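Local coordinates for periplasmic binding protein (Veillonella parvula, PDB 4LJS) that probably serves as the periplasmic substrate-binding component of a transport system, at residues 42-47 with 108-113. Numbering follows the deposited sequence.
Sequences AVPERV and PDLLVG
The carboxylate of Asp-109 lies between Arg-46 N on one face and Pro-44 CB on the other, with Glu-45 N at its oxygen edge. OD2 uses its syn lone pair, on the side of OD1, to accept a nearly straight bond from Glu-45 N (2.7 Å, 177°). Arg-46 N meets OD1 from above the carboxylate plane, 43° out of it, at 2.9 Å. Pro-44 CB comes to OD1 from the opposite face, at 3.4 Å. CG of Asp-109 sits between the backbone N and the carbonyl carbon (chi1 59°), which turns the group toward the two amides.

Arg-46 O accepts a bond from Asp-109 N (2.8 Å) and a weak one from Leu-110 N. The link continues as a parallel bridge, Val-47 with Leu-110, joining strands 47-50 and 110-113 in the four-stranded sheet. Pro-44 CG packs on Leu-110 CD2 at 3.7 Å, and Ile-164 of helix 151-164 touches both residues. The side chain of Arg-46 turns to Met-106 O and a salt bridge with Glu-9.

An alanine in place of Asp-109 would probably leave the amides of Glu-45 and Arg-46 without their carboxylate acceptors and the chain before strand 47-50 less firmly held. Arg-46 O, a second acceptor, lies 3.0 Å from OD1 without a hydrogen bond, on the face of Arg-46 N. The two N-H groups probably offset this repulsion.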
loop_
_atom_site.group_PDB
_atom_site.type_symbol
_atom_site.label_atom_id
_atom_site.label_comp_id
_atom_site.label_asym_id
_atom_site.label_seq_id
_atom_site.Cartn_x
_atom_site.Cartn_y
_atom_site.Cartn_z
ATOM N N ALA A 42 -17.602 -8.156 18.311
ATOM C CA ALA A 42 -18.561 -7.604 17.364
ATOM C C ALA A 42 -17.821 -6.793 16.307
ATOM O O ALA A 42 -16.723 -6.289 16.552
ATOM C CB ALA A 42 -19.593 -6.738 18.088
ATOM N N VAL A 43 -18.417 -6.676 15.126
ATOM C CA VAL A 43 -17.850 -5.853 14.062
ATOM C C VAL A 43 -17.839 -4.398 14.532
ATOM O O VAL A 43 -18.854 -3.893 14.993
ATOM C CB VAL A 43 -18.671 -5.991 12.756
ATOM C CG1 VAL A 43 -18.115 -5.093 11.669
ATOM C CG2 VAL A 43 -18.695 -7.445 12.291
ATOM N N PRO A 44 -16.681 -3.732 14.443
ATOM C CA PRO A 44 -16.577 -2.324 14.853
ATOM C C PRO A 44 -17.638 -1.472 14.165
ATOM O O PRO A 44 -17.980 -1.735 13.011
ATOM C CB PRO A 44 -15.182 -1.913 14.359
ATOM C CG PRO A 44 -14.406 -3.181 14.315
ATOM C CD PRO A 44 -15.401 -4.269 13.952
ATOM N N GLU A 45 -18.160 -0.470 14.861
ATOM C CA GLU A 45 -19.186 0.382 14.276
ATOM C C GLU A 45 -18.666 1.770 13.933
ATOM O O GLU A 45 -19.245 2.468 13.107
ATOM C CB GLU A 45 -20.406 0.471 15.200
ATOM C CG GLU A 45 -21.352 -0.701 15.004
ATOM C CD GLU A 45 -22.363 -0.857 16.121
ATOM O OE1 GLU A 45 -22.800 0.166 16.692
ATOM O OE2 GLU A 45 -22.719 -2.016 16.428
ATOM N N ARG A 46 -17.569 2.162 14.566
ATOM C CA ARG A 46 -17.046 3.515 14.434
ATOM C C ARG A 46 -15.532 3.473 14.294
ATOM O O ARG A 46 -14.802 3.439 15.286
ATOM C CB ARG A 46 -17.442 4.357 15.651
ATOM C CG ARG A 46 -18.944 4.576 15.787
ATOM C CD ARG A 46 -19.279 5.475 16.971
ATOM N NE ARG A 46 -18.693 6.802 16.811
ATOM C CZ ARG A 46 -19.228 7.779 16.082
ATOM N NH1 ARG A 46 -18.612 8.949 15.995
ATOM N NH2 ARG A 46 -20.371 7.588 15.436
ATOM N N VAL A 47 -15.065 3.478 13.054
ATOM C CA VAL A 47 -13.653 3.273 12.773
ATOM C C VAL A 47 -12.955 4.590 12.442
ATOM O O VAL A 47 -13.464 5.402 11.668
ATOM C CB VAL A 47 -13.479 2.289 11.604
ATOM C CG1 VAL A 47 -11.995 2.022 11.324
ATOM C CG2 VAL A 47 -14.232 0.999 11.894
ATOM N N PRO A 108 -14.081 6.359 18.661
ATOM C CA PRO A 108 -13.956 5.183 17.800
ATOM C C PRO A 108 -14.036 3.907 18.631
ATOM O O PRO A 108 -13.775 3.939 19.838
ATOM C CB PRO A 108 -12.545 5.329 17.237
ATOM C CG PRO A 108 -11.791 6.015 18.347
ATOM C CD PRO A 108 -12.776 7.002 18.916
ATOM N N ASP A 109 -14.399 2.797 17.998
ATOM C CA ASP A 109 -14.283 1.510 18.658
ATOM C C ASP A 109 -13.174 0.680 17.995
ATOM O O ASP A 109 -12.772 -0.361 18.502
ATOM C CB ASP A 109 -15.641 0.769 18.745
ATOM C CG ASP A 109 -16.278 0.505 17.387
ATOM O OD1 ASP A 109 -15.652 0.797 16.343
ATOM O OD2 ASP A 109 -17.417 -0.014 17.370
ATOM N N LEU A 110 -12.675 1.166 16.865
ATOM C CA LEU A 110 -11.482 0.602 16.242
ATOM C C LEU A 110 -10.680 1.716 15.591
ATOM O O LEU A 110 -11.237 2.562 14.880
ATOM C CB LEU A 110 -11.840 -0.469 15.200
ATOM C CG LEU A 110 -10.693 -0.950 14.294
ATOM C CD1 LEU A 110 -9.576 -1.673 15.063
ATOM C CD2 LEU A 110 -11.206 -1.826 13.154
ATOM N N LEU A 111 -9.379 1.730 15.857
ATOM C CA LEU A 111 -8.472 2.629 15.150
ATOM C C LEU A 111 -7.492 1.790 14.339
ATOM O O LEU A 111 -6.879 0.856 14.865
ATOM C CB LEU A 111 -7.722 3.565 16.109
ATOM C CG LEU A 111 -8.590 4.427 17.038
ATOM C CD1 LEU A 111 -8.866 3.691 18.333
ATOM C CD2 LEU A 111 -7.948 5.784 17.307
ATOM N N VAL A 112 -7.369 2.110 13.055
ATOM C CA VAL A 112 -6.467 1.383 12.170
ATOM C C VAL A 112 -5.412 2.341 11.632
ATOM O O VAL A 112 -5.732 3.387 11.061
ATOM C CB VAL A 112 -7.229 0.747 10.997
ATOM C CG1 VAL A 112 -6.271 -0.054 10.110
ATOM C CG2 VAL A 112 -8.376 -0.129 11.508
ATOM N N GLY A 113 -4.147 2.002 11.827
ATOM C CA GLY A 113 -3.093 2.876 11.350
ATOM C C GLY A 113 -1.729 2.229 11.256
ATOM O O GLY A 113 -1.602 1.019 11.053
#